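Local coordinates for protein tRNA threonylcarbamoyladenosine dehydratase (Escherichia coli, PDB 4D79) that catalyses the ATP-dependent dehydration of threonylcarbamoyladenosine at position 37 of tRNAs to its cyclic form and can accept sulfur from the desulfurase CsdA in vitro, at residues 70-75 with 238-243; 63-68 with 83-88; 161-166 with 205-210. All coordinates share one frame; numbering follows the deposited sequence. Where two conformers were deposited one is given.

Contact 1 (70-75 with 238-243); sequences TNRQIH and FGAATM. With ATP (adenosine-5'-triphosphate), chain K.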
loop_
_atom_site.group_PDB
_atom_site.type_symbol
_atom_site.label_atom_id
_atom_site.label_comp_id
_atom_site.label_asym_id
_atom_site.label_seq_id
_atom_site.Cartn_x
_atom_site.Cartn_y
_atom_site.Cartn_z
ATOM N N THR B 70 11.178 4.379 -9.432
ATOM C CA THR B 70 10.676 5.360 -8.478
ATOM C C THR B 70 9.161 5.383 -8.405
ATOM O O THR B 70 8.602 5.663 -7.342
ATOM C CB THR B 70 11.226 6.724 -8.871
ATOM O OG1 THR B 70 12.651 6.675 -8.751
ATOM C CG2 THR B 70 10.659 7.835 -8.012
ATOM N N ASN B 71 8.476 5.102 -9.515
ATOM C CA ASN B 71 7.034 5.216 -9.503
ATOM C C ASN B 71 6.346 4.138 -8.694
ATOM O O ASN B 71 5.156 4.299 -8.425
ATOM C CB ASN B 71 6.466 5.190 -10.915
ATOM C CG ASN B 71 6.716 3.856 -11.630
ATOM O OD1 ASN B 71 7.786 3.272 -11.507
ATOM N ND2 ASN B 71 5.700 3.369 -12.375
ATOM N N ARG B 72 7.036 3.049 -8.302
ATOM C CA ARG B 72 6.299 1.929 -7.727
ATOM C C ARG B 72 7.045 1.041 -6.731
ATOM O O ARG B 72 6.477 0.022 -6.353
ATOM C CB ARG B 72 5.797 1.029 -8.871
ATOM C CG ARG B 72 6.954 0.324 -9.571
ATOM C CD ARG B 72 6.617 -0.050 -10.987
ATOM N NE ARG B 72 7.602 -0.909 -11.624
ATOM C CZ ARG B 72 8.692 -0.485 -12.253
ATOM N NH1 ARG B 72 8.984 0.799 -12.327
ATOM N NH2 ARG B 72 9.498 -1.366 -12.810
ATOM N N GLN B 73 8.257 1.365 -6.266
ATOM C CA GLN B 73 9.043 0.494 -5.398
ATOM C C GLN B 73 9.541 1.262 -4.174
ATOM O O GLN B 73 10.100 2.359 -4.288
ATOM C CB GLN B 73 10.216 -0.141 -6.185
ATOM C CG GLN B 73 9.702 -0.824 -7.451
ATOM C CD GLN B 73 10.734 -1.636 -8.218
ATOM O OE1 GLN B 73 11.775 -2.019 -7.705
ATOM N NE2 GLN B 73 10.415 -1.937 -9.449
ATOM N N ILE B 74 9.309 0.697 -2.993
ATOM C CA ILE B 74 9.509 1.472 -1.776
ATOM C C ILE B 74 10.978 1.818 -1.536
ATOM O O ILE B 74 11.270 2.790 -0.829
ATOM C CB ILE B 74 8.903 0.694 -0.598
ATOM C CG1 ILE B 74 8.778 1.603 0.643
ATOM C CG2 ILE B 74 9.716 -0.526 -0.311
ATOM C CD1 ILE B 74 8.050 0.994 1.785
ATOM N N HIS B 75 11.895 1.046 -2.084
ATOM C CA HIS B 75 13.332 1.260 -1.907
ATOM C C HIS B 75 13.934 2.197 -2.942
ATOM O O HIS B 75 15.137 2.479 -2.871
ATOM C CB HIS B 75 14.080 -0.073 -1.958
ATOM C CG HIS B 75 13.714 -0.897 -3.149
ATOM N ND1 HIS B 75 13.917 -0.471 -4.454
ATOM C CD2 HIS B 75 13.102 -2.096 -3.232
ATOM C CE1 HIS B 75 13.445 -1.387 -5.280
ATOM N NE2 HIS B 75 12.944 -2.379 -4.560
ATOM N N PHE B 238 3.859 -1.823 -20.131
ATOM C CA PHE B 238 2.780 -1.241 -19.351
ATOM C C PHE B 238 3.347 -0.310 -18.296
ATOM O O PHE B 238 4.454 -0.508 -17.797
ATOM C CB PHE B 238 1.943 -2.343 -18.703
ATOM C CG PHE B 238 1.136 -3.139 -19.693
ATOM C CD1 PHE B 238 -0.108 -2.714 -20.094
ATOM C CD2 PHE B 238 1.641 -4.318 -20.232
ATOM C CE1 PHE B 238 -0.852 -3.440 -21.013
ATOM C CE2 PHE B 238 0.906 -5.035 -21.151
ATOM C CZ PHE B 238 -0.340 -4.597 -21.540
ATOM N N GLY B 239 2.575 0.732 -17.963
ATOM C CA GLY B 239 2.890 1.587 -16.847
ATOM C C GLY B 239 2.453 0.955 -15.537
ATOM O O GLY B 239 1.829 -0.098 -15.499
ATOM N N ALA B 240 2.720 1.654 -14.446
ATOM C CA ALA B 240 2.340 1.116 -13.148
ATOM C C ALA B 240 2.220 2.249 -12.150
ATOM O O ALA B 240 2.797 3.313 -12.345
ATOM C CB ALA B 240 3.364 0.091 -12.663
ATOM N N ALA B 241 1.483 1.999 -11.066
ATOM C CA ALA B 241 1.365 2.977 -9.987
ATOM C C ALA B 241 1.526 2.301 -8.628
ATOM O O ALA B 241 1.018 1.198 -8.415
ATOM C CB ALA B 241 0.028 3.708 -10.051
ATOM N N THR B 242 2.198 3.004 -7.705
ATOM C CA THR B 242 2.358 2.536 -6.328
ATOM C C THR B 242 1.037 2.075 -5.733
ATOM O O THR B 242 0.971 1.030 -5.072
ATOM C CB THR B 242 2.955 3.653 -5.458
ATOM O OG1 THR B 242 4.333 3.811 -5.819
ATOM C CG2 THR B 242 2.853 3.287 -3.955
ATOM N N MET B 243 -0.027 2.867 -5.935
ATOM C CA MET B 243 -1.286 2.592 -5.257
ATOM C C MET B 243 -1.809 1.207 -5.587
ATOM O O MET B 243 -2.491 0.596 -4.755
ATOM C CB MET B 243 -2.342 3.650 -5.631
ATOM C CG MET B 243 -2.001 5.057 -5.172
ATOM S SD MET B 243 -0.830 5.916 -6.243
ATOM C CE MET B 243 -1.876 6.182 -7.684
HETATM P PG ATP K . 12.407 -3.150 -14.704
HETATM O O1G ATP K . 12.108 -1.939 -15.554
HETATM O O2G ATP K . 13.715 -3.080 -13.952
HETATM O O3G ATP K . 12.120 -4.465 -15.391
HETATM P PB ATP K . 11.096 -4.188 -12.409
HETATM O O1B ATP K . 11.157 -5.561 -13.041
HETATM O O2B ATP K . 11.906 -3.837 -11.173
HETATM O O3B ATP K . 11.302 -3.058 -13.541
HETATM P PA ATP K . 8.607 -4.906 -11.305
HETATM O O1A ATP K . 8.006 -5.773 -12.406
HETATM O O2A ATP K . 7.691 -4.055 -10.466
HETATM O O3A ATP K . 9.569 -3.865 -12.047
HETATM O "O5'" ATP K . 9.579 -5.781 -10.337
HETATM C "C5'" ATP K . 9.807 -7.196 -10.478
HETATM C "C4'" ATP K . 10.909 -7.785 -9.586
HETATM O "O4'" ATP K . 10.936 -9.247 -9.599
HETATM C "C3'" ATP K . 12.301 -7.338 -10.016
HETATM O "O3'" ATP K . 13.016 -6.706 -8.941
HETATM C "C2'" ATP K . 12.993 -8.624 -10.426
HETATM O "O2'" ATP K . 14.394 -8.581 -10.202
HETATM C "C1'" ATP K . 12.317 -9.697 -9.588
HETATM N N9 ATP K . 12.621 -11.061 -10.125
HETATM C C8 ATP K . 12.450 -11.397 -11.429
HETATM N N7 ATP K . 12.811 -12.683 -11.682
HETATM C C5 ATP K . 13.234 -13.192 -10.523
HETATM C C6 ATP K . 13.732 -14.512 -10.120
HETATM N N6 ATP K . 13.851 -15.469 -11.042
HETATM N N1 ATP K . 14.087 -14.720 -8.850
HETATM C C2 ATP K . 13.993 -13.733 -7.930
HETATM N N3 ATP K . 13.542 -12.494 -8.228
HETATM C C4 ATP K . 13.134 -12.147 -9.490
HETATM O O HOH W 1 2.718 5.739 -8.541
#

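Contact 2 (63-68 with 83-88); sequences DDVCVT and LAKAEV. With ATP (adenosine-5'-triphosphate), chain K.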
loop_
_atom_site.group_PDB
_atom_site.type_symbol
_atom_site.label_atom_id
_atom_site.label_comp_id
_atom_site.label_asym_id
_atom_site.label_seq_id
_atom_site.Cartn_x
_atom_site.Cartn_y
_atom_site.Cartn_z
ATOM N N ASP B 63 18.478 -8.031 -8.691
ATOM C CA ASP B 63 18.473 -6.802 -9.473
ATOM C C ASP B 63 18.875 -5.612 -8.605
ATOM O O ASP B 63 18.863 -5.672 -7.369
ATOM C CB ASP B 63 17.098 -6.564 -10.103
ATOM C CG ASP B 63 17.144 -5.578 -11.264
ATOM O OD1 ASP B 63 18.252 -5.283 -11.773
ATOM O OD2 ASP B 63 16.066 -5.095 -11.668
ATOM N N ASP B 64 19.266 -4.537 -9.285
ATOM C CA ASP B 64 19.687 -3.288 -8.672
ATOM C C ASP B 64 18.569 -2.251 -8.739
ATOM O O ASP B 64 17.722 -2.292 -9.636
ATOM C CB ASP B 64 20.927 -2.736 -9.380
ATOM C CG ASP B 64 22.137 -3.646 -9.264
ATOM O OD1 ASP B 64 22.231 -4.428 -8.295
ATOM O OD2 ASP B 64 23.012 -3.566 -10.149
ATOM N N VAL B 65 18.605 -1.287 -7.806
ATOM C CA VAL B 65 17.662 -0.177 -7.800
ATOM C C VAL B 65 17.934 0.724 -9.000
ATOM O O VAL B 65 19.065 1.177 -9.211
ATOM C CB VAL B 65 17.744 0.606 -6.473
ATOM C CG1 VAL B 65 16.807 1.797 -6.484
ATOM C CG2 VAL B 65 17.401 -0.289 -5.278
ATOM N N CYS B 66 16.886 0.995 -9.787
ATOM C CA CYS B 66 16.966 1.852 -10.965
ATOM C C CYS B 66 16.066 3.069 -10.786
ATOM O O CYS B 66 14.985 2.972 -10.206
ATOM C CB CYS B 66 16.545 1.102 -12.244
ATOM S SG CYS B 66 17.573 -0.317 -12.695
ATOM N N VAL B 67 16.498 4.211 -11.331
ATOM C CA VAL B 67 15.737 5.450 -11.155
ATOM C C VAL B 67 14.319 5.271 -11.677
ATOM O O VAL B 67 13.363 5.834 -11.111
ATOM C CB VAL B 67 16.445 6.640 -11.836
ATOM C CG1 VAL B 67 16.530 6.449 -13.333
ATOM C CG2 VAL B 67 15.686 7.924 -11.516
ATOM N N THR B 68 14.145 4.423 -12.696
ATOM C CA THR B 68 12.824 4.176 -13.259
ATOM C C THR B 68 11.941 3.346 -12.338
ATOM O O THR B 68 10.739 3.240 -12.625
ATOM C CB THR B 68 12.904 3.484 -14.634
ATOM O OG1 THR B 68 13.534 2.210 -14.495
ATOM C CG2 THR B 68 13.675 4.328 -15.696
ATOM N N LEU B 83 22.336 0.320 -6.036
ATOM C CA LEU B 83 22.520 -0.701 -5.016
ATOM C C LEU B 83 21.600 -1.899 -5.274
ATOM O O LEU B 83 20.572 -1.799 -5.953
ATOM C CB LEU B 83 22.246 -0.095 -3.638
ATOM C CG LEU B 83 23.079 1.152 -3.332
ATOM C CD1 LEU B 83 22.713 1.765 -1.987
ATOM C CD2 LEU B 83 24.556 0.831 -3.384
ATOM N N ALA B 84 21.976 -3.040 -4.706
ATOM C CA ALA B 84 21.158 -4.242 -4.825
ATOM C C ALA B 84 19.840 -4.056 -4.081
ATOM O O ALA B 84 19.820 -3.696 -2.898
ATOM C CB ALA B 84 21.919 -5.460 -4.289
ATOM N N LYS B 85 18.728 -4.305 -4.783
ATOM C CA LYS B 85 17.408 -4.117 -4.197
ATOM C C LYS B 85 17.240 -4.901 -2.903
ATOM O O LYS B 85 16.655 -4.395 -1.930
ATOM C CB LYS B 85 16.313 -4.554 -5.163
ATOM C CG LYS B 85 16.102 -3.742 -6.351
ATOM C CD LYS B 85 14.999 -4.368 -7.197
ATOM C CE LYS B 85 14.661 -3.466 -8.396
ATOM N NZ LYS B 85 13.525 -3.982 -9.177
ATOM N N ALA B 86 17.644 -6.182 -2.910
ATOM C CA ALA B 86 17.379 -7.035 -1.749
ATOM C C ALA B 86 18.155 -6.554 -0.535
ATOM O O ALA B 86 17.637 -6.555 0.586
ATOM C CB ALA B 86 17.713 -8.486 -2.062
ATOM N N GLU B 87 19.380 -6.076 -0.749
ATOM C CA GLU B 87 20.185 -5.573 0.355
ATOM C C GLU B 87 19.634 -4.251 0.894
ATOM O O GLU B 87 19.658 -4.019 2.104
ATOM C CB GLU B 87 21.631 -5.391 -0.104
ATOM C CG GLU B 87 22.597 -5.210 1.026
ATOM C CD GLU B 87 22.597 -6.408 1.948
ATOM O OE1 GLU B 87 22.680 -7.536 1.421
ATOM O OE2 GLU B 87 22.473 -6.229 3.181
ATOM N N VAL B 88 19.199 -3.342 0.009
ATOM C CA VAL B 88 18.581 -2.088 0.438
ATOM C C VAL B 88 17.340 -2.362 1.279
ATOM O O VAL B 88 17.127 -1.754 2.340
ATOM C CB VAL B 88 18.237 -1.226 -0.795
ATOM C CG1 VAL B 88 17.366 -0.012 -0.401
ATOM C CG2 VAL B 88 19.492 -0.756 -1.475
HETATM P PG ATP K . 12.407 -3.150 -14.704
HETATM O O1G ATP K . 12.108 -1.939 -15.554
HETATM O O2G ATP K . 13.715 -3.080 -13.952
HETATM O O3G ATP K . 12.120 -4.465 -15.391
HETATM P PB ATP K . 11.096 -4.188 -12.409
HETATM O O1B ATP K . 11.157 -5.561 -13.041
HETATM O O2B ATP K . 11.906 -3.837 -11.173
HETATM O O3B ATP K . 11.302 -3.058 -13.541
HETATM P PA ATP K . 8.607 -4.906 -11.305
HETATM O O1A ATP K . 8.006 -5.773 -12.406
HETATM O O2A ATP K . 7.691 -4.055 -10.466
HETATM O O3A ATP K . 9.569 -3.865 -12.047
HETATM O "O5'" ATP K . 9.579 -5.781 -10.337
HETATM C "C5'" ATP K . 9.807 -7.196 -10.478
HETATM C "C4'" ATP K . 10.909 -7.785 -9.586
HETATM O "O4'" ATP K . 10.936 -9.247 -9.599
HETATM C "C3'" ATP K . 12.301 -7.338 -10.016
HETATM O "O3'" ATP K . 13.016 -6.706 -8.941
HETATM C "C2'" ATP K . 12.993 -8.624 -10.426
HETATM O "O2'" ATP K . 14.394 -8.581 -10.202
HETATM C "C1'" ATP K . 12.317 -9.697 -9.588
HETATM N N9 ATP K . 12.621 -11.061 -10.125
HETATM C C8 ATP K . 12.450 -11.397 -11.429
HETATM N N7 ATP K . 12.811 -12.683 -11.682
HETATM C C5 ATP K . 13.234 -13.192 -10.523
HETATM C C6 ATP K . 13.732 -14.512 -10.120
HETATM N N6 ATP K . 13.851 -15.469 -11.042
HETATM N N1 ATP K . 14.087 -14.720 -8.850
HETATM C C2 ATP K . 13.993 -13.733 -7.930
HETATM N N3 ATP K . 13.542 -12.494 -8.228
HETATM C C4 ATP K . 13.134 -12.147 -9.490
HETATM O O HOH W 2 18.862 -7.528 -5.165
#

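Contact 3 (161-166 with 205-210); sequences PTQIQV and FSTEAL. With K (potassium ion), chain I; NA (sodium ion), chain J.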
loop_
_atom_site.group_PDB
_atom_site.type_symbol
_atom_site.label_atom_id
_atom_site.label_comp_id
_atom_site.label_asym_id
_atom_site.label_seq_id
_atom_site.Cartn_x
_atom_site.Cartn_y
_atom_site.Cartn_z
ATOM N N PRO B 161 -7.065 0.298 -7.095
ATOM C CA PRO B 161 -6.746 -0.683 -6.035
ATOM C C PRO B 161 -7.954 -1.403 -5.467
ATOM O O PRO B 161 -7.777 -2.474 -4.874
ATOM C CB PRO B 161 -6.043 0.161 -4.947
ATOM C CG PRO B 161 -5.729 1.481 -5.607
ATOM C CD PRO B 161 -6.712 1.677 -6.704
ATOM N N THR B 162 -9.180 -0.892 -5.647
ATOM C CA THR B 162 -10.317 -1.561 -5.023
ATOM C C THR B 162 -10.790 -2.787 -5.784
ATOM O O THR B 162 -11.699 -3.466 -5.306
ATOM C CB THR B 162 -11.517 -0.605 -4.881
ATOM O OG1 THR B 162 -12.029 -0.283 -6.191
ATOM C CG2 THR B 162 -11.121 0.642 -4.185
ATOM N N GLN B 163 -10.221 -3.093 -6.941
ATOM C CA GLN B 163 -10.611 -4.287 -7.693
ATOM C C GLN B 163 -9.651 -5.462 -7.503
ATOM O O GLN B 163 -9.874 -6.527 -8.089
ATOM C CB GLN B 163 -10.748 -3.942 -9.175
ATOM C CG GLN B 163 -11.961 -3.080 -9.489
ATOM C CD GLN B 163 -12.225 -2.931 -10.961
ATOM O OE1 GLN B 163 -12.501 -3.905 -11.678
ATOM N NE2 GLN B 163 -12.128 -1.696 -11.438
ATOM N N ILE B 164 -8.651 -5.325 -6.632
ATOM C CA ILE B 164 -7.697 -6.399 -6.356
ATOM C C ILE B 164 -8.352 -7.440 -5.461
ATOM O O ILE B 164 -9.042 -7.108 -4.503
ATOM C CB ILE B 164 -6.425 -5.808 -5.715
ATOM C CG1 ILE B 164 -5.818 -4.767 -6.645
ATOM C CG2 ILE B 164 -5.436 -6.888 -5.283
ATOM C CD1 ILE B 164 -4.731 -3.899 -6.027
ATOM N N GLN B 165 -8.124 -8.705 -5.764
ATOM C CA GLN B 165 -8.709 -9.795 -5.003
ATOM C C GLN B 165 -7.832 -11.033 -5.194
ATOM O O GLN B 165 -6.839 -11.017 -5.928
ATOM C CB GLN B 165 -10.168 -10.031 -5.397
ATOM C CG GLN B 165 -10.418 -9.998 -6.853
ATOM C CD GLN B 165 -11.890 -9.922 -7.192
ATOM O OE1 GLN B 165 -12.622 -10.886 -7.025
ATOM N NE2 GLN B 165 -12.338 -8.746 -7.624
ATOM N N VAL B 166 -8.207 -12.110 -4.512
ATOM C CA VAL B 166 -7.460 -13.365 -4.506
ATOM C C VAL B 166 -8.366 -14.462 -5.040
ATOM O O VAL B 166 -9.493 -14.627 -4.560
ATOM C CB VAL B 166 -6.960 -13.734 -3.090
ATOM C CG1 VAL B 166 -6.036 -14.951 -3.160
ATOM C CG2 VAL B 166 -6.241 -12.572 -2.442
ATOM N N PHE B 205 -4.898 -10.852 -8.161
ATOM C CA PHE B 205 -5.135 -10.253 -9.468
ATOM C C PHE B 205 -6.165 -9.148 -9.291
ATOM O O PHE B 205 -6.649 -8.906 -8.190
ATOM C CB PHE B 205 -5.633 -11.303 -10.478
ATOM C CG PHE B 205 -7.086 -11.589 -10.333
ATOM C CD1 PHE B 205 -7.557 -12.250 -9.220
ATOM C CD2 PHE B 205 -7.993 -11.177 -11.288
ATOM C CE1 PHE B 205 -8.927 -12.477 -9.038
ATOM C CE2 PHE B 205 -9.358 -11.413 -11.112
ATOM C CZ PHE B 205 -9.820 -12.052 -9.994
ATOM N N SER B 206 -6.482 -8.458 -10.387
ATOM C CA SER B 206 -7.511 -7.436 -10.381
ATOM C C SER B 206 -8.510 -7.644 -11.509
ATOM O O SER B 206 -8.137 -8.038 -12.613
ATOM C CB SER B 206 -6.876 -6.072 -10.450
ATOM O OG SER B 206 -7.880 -5.101 -10.650
ATOM N N THR B 207 -9.790 -7.402 -11.221
ATOM C CA THR B 207 -10.824 -7.492 -12.244
ATOM C C THR B 207 -10.793 -6.322 -13.205
ATOM O O THR B 207 -11.525 -6.352 -14.188
ATOM C CB THR B 207 -12.222 -7.553 -11.637
ATOM O OG1 THR B 207 -12.391 -6.494 -10.691
ATOM C CG2 THR B 207 -12.433 -8.905 -10.935
ATOM N N GLU B 208 -9.979 -5.309 -12.930
ATOM C CA GLU B 208 -9.904 -4.134 -13.790
ATOM C C GLU B 208 -9.325 -4.497 -15.161
ATOM O O GLU B 208 -8.350 -5.250 -15.263
ATOM C CB GLU B 208 -9.026 -3.076 -13.101
ATOM C CG GLU B 208 -8.832 -1.794 -13.892
ATOM C CD GLU B 208 -7.779 -0.884 -13.271
ATOM O OE1 GLU B 208 -7.311 -1.157 -12.137
ATOM O OE2 GLU B 208 -7.360 0.057 -13.969
ATOM N N ALA B 209 -9.906 -3.929 -16.213
ATOM C CA ALA B 209 -9.380 -4.131 -17.558
ATOM C C ALA B 209 -8.038 -3.421 -17.700
ATOM O O ALA B 209 -7.844 -2.327 -17.177
ATOM C CB ALA B 209 -10.369 -3.607 -18.595
ATOM N N LEU B 210 -7.126 -4.023 -18.450
ATOM C CA LEU B 210 -5.787 -3.462 -18.589
ATOM C C LEU B 210 -5.807 -2.149 -19.344
ATOM O O LEU B 210 -6.547 -1.975 -20.325
ATOM C CB LEU B 210 -4.859 -4.432 -19.320
ATOM C CG LEU B 210 -3.817 -5.185 -18.517
ATOM C CD1 LEU B 210 -4.469 -5.856 -17.336
ATOM C CD2 LEU B 210 -3.146 -6.176 -19.433
HETATM K K K I . -6.707 -7.093 -14.330
HETATM NA NA NA J . -11.749 -4.332 -3.158
HETATM O O HOH W 3 -9.278 -4.695 -3.389
HETATM O O HOH W 4 -11.734 -6.452 -4.207
HETATM O O HOH W 5 -4.610 -8.516 -12.732
HETATM O O HOH W 6 -10.470 -2.593 -1.785
HETATM O O HOH W 7 -13.716 -2.905 -2.543
#

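Contact 1 (70-75 with 238-243)
Three direct hydrogen bonds, one of them weak, tie 70-75 to 238-243, and all of them use backbone carbonyls as acceptors. The carbonyl O of Asn71 takes the hydroxyl of Thr242, OG1 to O 2.8 Å, with the donor lying well above the carbonyl plane. The same oxygen receives a weak, bent bond from Thr242 N and a hydrogen bond from water 1, which in turn accepts from Thr242 N. Thr242 OG1 stands beside its own backbone N, so hydroxyl and amide converge on one acceptor at the first turn of helix 242-266, where Ala241 is the N-cap residue. In the other direction Asn71 ND2 donates to Ala240 O at 2.9 Å, again from above the carbonyl plane. Asn71 CG occupies the crowded position between backbone N and carbonyl carbon (chi1 64°), which turns the amide to the 238-243 segment. In this ThiF-type nucleotide-binding fold, residues 71-73, in the loop between strand 56-60 and helix 85-96, lie between the start of helix 242-266 and the triphosphate of ATP. Charged and amide groups face that nucleotide. Arg72 NH2 donates to the bridging ATP O3A at 2.6 Å, and NE reaches ATP O2A in a weak bond. Asn71 OD1 receives Arg72 NH1 at 2.9 Å, on a lone pair and in the guanidinium plane, which should fix the rotation of the group; one amide therefore serves both the protein contact and the ATP-binding arginine. Gln73 NE2 lies over one guanidinium face, offset toward its rim, and donates to ATP O2B at 3.0 Å in a nearly straight bond. The apolar part is one contact: the methyl of Ala240 abuts the extended arginine chain, CB to Arg72 CD 3.7 Å. Arg51 of the second subunit packs on Thr242 and hydrogen-bonds Thr70 O.

Contact 2 (63-68 with 83-88)
Lys85 sets CG beside its backbone N (chi1 -69°) and runs fully extended from there, while Asp63 holds CG anti to its backbone N (chi1 -161°); the two side chains consequently lie alongside and point the same way, to ATP. At the tip, Lys85 NZ donates to the ribose hydroxyl ATP O3' at 2.8 Å and comes within 2.6 Å of the phosphate oxygen ATP O2B, so ribose and phosphate meet at one ammonium. Asp63 OD2 forms a long salt bridge with Lys85 NZ, 3.7 Å, and its CB approaches ATP O2'. These negative neighbours would probably keep the lysine protonated. Behind the tip, the lysine methylenes follow the 63-65 backbone, with CG at 3.5 Å from Asp63 O and CE passing Asp64 O. Two straight backbone bonds join the segments here, Lys85 N to Asp63 O at 2.9 Å and Val65 N to Leu83 O at 2.8 Å, the latter nearly along the C=O axis. They flank Asp64 and Ala84, which form a single beta bridge. Water 2 joins Asp63 O to Ala86 N in the first turn of the helix. Val65 CG2 touches Lys85 CG and, more loosely, Val88 CG2. In this Rossmann-like ThiF fold the contact fastens the loop after strand 56-60 to the start of helix 85-96, whose Ala86 and Glu87 pack on strand 101-105.

Contact 3 (161-166 with 205-210)
Strands 164-168 and 202-206 pair antiparallel at one margin of the chain's mixed sheet, and this contact holds the end of that pairing. Gln165 and Phe205 form a hydrogen-bonded pair: Gln165 N reaches Phe205 O at 2.8 Å and Phe205 N reaches Gln165 O at 3.0 Å, both nearly along the C=O axis. Ile164 faces Ser206 as the adjoining non-hydrogen-bonded pair. Beyond it, Gln163 O accepts from Thr207 N. The Gln163 side chain then crosses Thr207 at about a right angle. Its CB lies 3.4 Å from Ser206 OG, CG and CD pass Thr207 OG1, and OE1 accepts that hydroxyl in plane, on a lone pair, at 2.8 Å. NE2, beside Glu208 CB, donates to Asp160 outside the segments. A leucine here lacks both amide ends, so the links to Thr207 and Asp160 would go and the turn after the strand would probably loosen. On the face of the sheet opposite Ile164 and Ser206, Gln165 and Phe205 lie side by side, Gln165 CG 3.6 Å from Phe205 CE1. Ser206 OG accepts from Glu208 N, an ST turn that probably helps to place the carbonyls of Ser206 and Glu208, both bound to potassium; Gln158 and Gln174 complete the protein ligands. A sodium ion binds Thr162 O of both subunits. The potassium ion sits 2.4 Å from Ser206 O.

In the fold
Contact 1 is the most buried of the three; contacts 2 and 3 are partly buried. Contacts 1 and 2 share the long loop between strand 56-60 and helix 85-96, and both meet ATP: Gln73 OE1 of contact 1 accepts from Lys85 NZ of contact 2, while His75 packs on Val65, Lys85 and Val88. Their polar tips serve the nucleotide, whereas contact 3, about 18 Å from contact 2 between nearest atoms, is the end of an antiparallel strand pair, with carbonyls in and beside it that bind metal ions. Contact 3 joins contact 1 through Met243 on Pro161 and Phe238 on Leu210; strand 202-206 and helix 242-266 are successive elements of the chain. All three touch the second subunit.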